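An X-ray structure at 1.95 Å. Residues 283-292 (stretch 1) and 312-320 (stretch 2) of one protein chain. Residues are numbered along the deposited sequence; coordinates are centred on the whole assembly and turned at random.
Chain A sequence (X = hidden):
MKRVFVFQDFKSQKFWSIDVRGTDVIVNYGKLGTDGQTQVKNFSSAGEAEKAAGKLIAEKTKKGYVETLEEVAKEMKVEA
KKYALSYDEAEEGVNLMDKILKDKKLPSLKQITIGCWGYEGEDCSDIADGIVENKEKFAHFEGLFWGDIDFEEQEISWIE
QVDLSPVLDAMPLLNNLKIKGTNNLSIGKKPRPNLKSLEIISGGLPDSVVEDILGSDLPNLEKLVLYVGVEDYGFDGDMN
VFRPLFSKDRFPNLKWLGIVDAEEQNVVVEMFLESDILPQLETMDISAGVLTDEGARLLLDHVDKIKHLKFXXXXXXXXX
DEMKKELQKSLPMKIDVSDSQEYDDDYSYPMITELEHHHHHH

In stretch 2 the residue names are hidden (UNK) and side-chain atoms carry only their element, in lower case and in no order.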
# COMPACT_ATOMS: atom_id res chain seq x y z
N THR A 283 -2.93 -18.15 18.54
CA THR A 283 -2.58 -17.87 17.15
C THR A 283 -1.27 -18.46 16.68
O THR A 283 -0.23 -18.31 17.33
CB THR A 283 -2.53 -16.33 16.90
OG1 THR A 283 -3.78 -15.75 17.30
CG2 THR A 283 -2.28 -16.03 15.41
N MSE A 284 -1.32 -19.16 15.55
CA MSE A 284 -0.13 -19.75 14.94
C MSE A 284 0.09 -18.86 13.73
O MSE A 284 -0.75 -18.79 12.85
CB MSE A 284 -0.41 -21.18 14.50
CG MSE A 284 0.76 -21.85 13.81
SE MSE A 284 0.28 -23.61 13.12
CE MSE A 284 0.96 -23.43 11.34
N ASP A 285 1.22 -18.19 13.70
CA ASP A 285 1.55 -17.25 12.64
C ASP A 285 2.64 -17.81 11.76
O ASP A 285 3.78 -17.92 12.18
CB ASP A 285 2.02 -15.94 13.28
CG ASP A 285 1.99 -14.75 12.33
OD1 ASP A 285 2.02 -14.93 11.09
OD2 ASP A 285 1.95 -13.62 12.85
N ILE A 286 2.28 -18.18 10.54
CA ILE A 286 3.22 -18.74 9.59
C ILE A 286 3.00 -18.06 8.27
O ILE A 286 2.86 -18.70 7.24
CB ILE A 286 3.01 -20.26 9.42
CG1 ILE A 286 1.54 -20.56 9.14
CG2 ILE A 286 3.46 -20.98 10.70
CD1 ILE A 286 1.30 -21.90 8.47
N SER A 287 2.99 -16.74 8.32
CA SER A 287 2.78 -15.92 7.13
C SER A 287 4.03 -15.43 6.47
O SER A 287 5.15 -15.73 6.89
CB SER A 287 1.93 -14.71 7.51
OG SER A 287 2.56 -13.97 8.54
N ALA A 288 3.83 -14.67 5.39
CA ALA A 288 4.89 -14.04 4.62
C ALA A 288 5.99 -14.90 4.06
O ALA A 288 6.99 -14.37 3.56
CB ALA A 288 5.51 -12.91 5.44
N GLY A 289 5.84 -16.22 4.11
CA GLY A 289 6.90 -17.09 3.60
C GLY A 289 6.52 -18.03 2.48
O GLY A 289 5.42 -17.94 1.90
N VAL A 290 7.43 -18.95 2.16
CA VAL A 290 7.20 -19.94 1.11
C VAL A 290 6.54 -21.16 1.70
O VAL A 290 7.13 -22.23 1.77
CB VAL A 290 8.52 -20.34 0.42
CG1 VAL A 290 8.24 -21.29 -0.73
CG2 VAL A 290 9.24 -19.10 -0.08
N LEU A 291 5.31 -20.96 2.15
CA LEU A 291 4.50 -22.02 2.75
C LEU A 291 3.82 -22.71 1.59
O LEU A 291 3.01 -22.09 0.87
CB LEU A 291 3.47 -21.38 3.66
CG LEU A 291 2.84 -22.02 4.90
CD1 LEU A 291 1.34 -21.81 4.81
CD2 LEU A 291 3.18 -23.48 5.04
N THR A 292 4.14 -23.98 1.38
CA THR A 292 3.55 -24.76 0.29
C THR A 292 2.57 -25.78 0.80
O THR A 292 2.39 -25.94 2.01
CB THR A 292 4.62 -25.49 -0.52
OG1 THR A 292 5.34 -26.38 0.34
CG2 THR A 292 5.58 -24.50 -1.15
N UNK A 312 -5.07 -19.03 12.44
CA UNK A 312 -3.85 -19.50 11.82
C UNK A 312 -3.63 -18.56 10.67
O UNK A 312 -4.39 -18.57 9.70
c UNK A 312 -3.98 -20.94 11.30
c UNK A 312 -4.38 -23.37 12.04
c UNK A 312 -4.29 -21.90 12.46
c UNK A 312 -2.67 -21.36 10.62
N UNK A 313 -2.61 -17.72 10.79
CA UNK A 313 -2.29 -16.74 9.77
C UNK A 313 -1.34 -17.28 8.73
O UNK A 313 -0.20 -17.60 9.04
n UNK A 313 -0.48 -13.51 9.66
c UNK A 313 -1.48 -14.36 9.40
c UNK A 313 -1.70 -15.47 10.41
o UNK A 313 -2.21 -14.24 8.42
N UNK A 314 -1.82 -17.39 7.50
CA UNK A 314 -1.02 -17.88 6.39
C UNK A 314 -1.05 -16.88 5.26
O UNK A 314 -0.89 -17.22 4.09
c UNK A 314 -1.50 -20.33 6.97
c UNK A 314 -1.56 -19.23 5.90
se UNK A 314 -2.18 -22.06 6.39
c UNK A 314 -4.00 -21.90 6.99
N UNK A 315 -1.26 -15.61 5.63
CA UNK A 315 -1.31 -14.52 4.66
C UNK A 315 0.00 -14.44 3.94
O UNK A 315 1.05 -14.29 4.56
c UNK A 315 -1.97 -12.04 4.52
c UNK A 315 -2.55 -9.59 4.74
c UNK A 315 -2.68 -10.97 5.36
n UNK A 315 -3.04 -9.55 3.34
c UNK A 315 -1.62 -13.22 5.40
N UNK A 316 -0.06 -14.54 2.61
CA UNK A 316 1.09 -14.57 1.70
C UNK A 316 1.63 -15.98 1.80
O UNK A 316 2.28 -16.35 2.79
c UNK A 316 2.20 -13.56 2.06
c UNK A 316 5.29 -13.75 -0.96
c UNK A 316 3.30 -12.72 -0.08
c UNK A 316 5.35 -14.59 0.13
o UNK A 316 6.25 -13.88 -1.94
c UNK A 316 3.33 -13.56 1.04
c UNK A 316 4.28 -12.81 -1.08
c UNK A 316 4.37 -14.49 1.13
N UNK A 317 1.36 -16.76 0.77
CA UNK A 317 1.77 -18.16 0.74
C UNK A 317 1.88 -18.68 -0.68
O UNK A 317 1.74 -17.93 -1.65
n UNK A 317 -1.61 -18.35 1.55
c UNK A 317 0.73 -19.00 1.48
c UNK A 317 -0.65 -18.92 0.83
o UNK A 317 -0.84 -19.35 -0.30
N UNK A 318 2.14 -19.98 -0.80
CA UNK A 318 2.26 -20.62 -2.10
C UNK A 318 1.41 -21.87 -2.12
O UNK A 318 1.83 -22.91 -2.62
c UNK A 318 4.56 -19.82 -2.96
c UNK A 318 5.40 -18.54 -4.85
o UNK A 318 6.88 -16.69 -4.48
c UNK A 318 6.04 -17.92 -2.62
c UNK A 318 4.63 -19.59 -4.33
c UNK A 318 6.11 -17.72 -3.98
c UNK A 318 5.27 -18.97 -2.11
c UNK A 318 3.73 -20.96 -2.40
N UNK A 319 0.21 -21.77 -1.55
CA UNK A 319 -0.73 -22.89 -1.51
C UNK A 319 -1.50 -22.95 -2.80
O UNK A 319 -1.69 -21.93 -3.47
c UNK A 319 -1.72 -22.71 -0.36
c UNK A 319 -1.19 -22.64 1.07
c UNK A 319 -2.36 -22.49 2.03
c UNK A 319 -0.38 -23.89 1.40
N UNK A 320 -1.95 -24.14 -3.17
CA UNK A 320 -2.74 -24.31 -4.39
C UNK A 320 -4.17 -24.05 -4.03
O UNK A 320 -4.53 -24.12 -2.85
c UNK A 320 -2.59 -25.75 -4.92
o UNK A 320 -3.13 -26.69 -4.01
O HOH W 1 3.52 -18.14 4.78

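Position 312 carries four side-chain carbons, forked at the first, with one arm two carbons long; the short arm lies 4.2 Å from Met284 CE. This is Ile312. Its strand runs parallel to that of Met284, and both side chains lie on the same face of the sheet. A beta-branched, wholly apolar residue suits this buried strand site.

Position 313 has two carbons, the second bearing one oxygen and one nitrogen, the pattern of a short amide; the nitrogen lies 3.2 Å from Asp285 OD1. This is Asn313. The amide serves both stretches: Asn313 ND2 donates to Asp285 OD1, while Asn313 OD1 accepts from the backbone N of 315 at 3.3 Å. Its backbone continues the parallel pairing, Asn313 N to Met284 O and Ile286 N to Asn313 O, each 3.0 Å.

At 314 an unbranched chain of two carbons, selenium and a final carbon has its second carbon 3.5 Å from Ile286 CD1 and 3.9 Å from Leu291 CD1. It is selenomethionine, Met314. Its flexible, apolar chain packs Met314 CG beside these two side chains, while its end leads away.

Position 315 shows four carbons in a row ending in nitrogen, the first of them 4.4 Å from Ser287 CB: Lys315. The end of this chain leads away from stretch 1, as suits a charged group at an exposed site, and the backbone makes the main contact: Ala288 N donates to Lys315 O at 2.9 Å, almost perfectly straight.

At 316 one carbon leads to a six-carbon ring bearing an oxygen; a ring carbon lies 3.4 Å from Ala288 C, and Gly289 O sits at the ring edge. This is Tyr316. Its ring lies against the stretch 1 backbone, and its hydroxyl is bonded elsewhere in the structure.

Position 317 again has two carbons, the second with one oxygen and one nitrogen; its CB lies 3.9 Å from Leu291 O. It is Asn317. Here the amide turns from stretch 1 and braces its own loop, Asn317 ND2 donating to Met314 O at 2.9 Å and Asn317 OD1 accepting from the N of 319 at 2.9 Å.

Another ring of six carbons with an oxygen, at 318, brings a ring carbon 4.0 Å from Val290 CG1: Tyr318. The ring's carbons offer Val290 an apolar surface while the hydroxyl is hydrogen-bonded elsewhere in the structure, which suits a buried tyrosine. Tyr318 N donates to Leu291 O at 2.8 Å.

At 319 are four carbons forked at the second, one end carbon 3.5 Å from Thr292 O and 4.3 Å from Leu291 CD1: Leu319. A branched, wholly apolar side chain suits this buried site beside Leu291.

Position 320, one carbon and one oxygen, does not touch stretch 1. It is Ser320, an N-cap whose short hydroxyl side chain caps a backbone N just beyond.

The contact thus begins as parallel strands and continues through loops. Backbone bonds fix the register, apolar side chains fill the space, and a water joins Ile286 O and Gly289 N to Tyr316 O.

Stretch 2 312-320: INMKYNYLS
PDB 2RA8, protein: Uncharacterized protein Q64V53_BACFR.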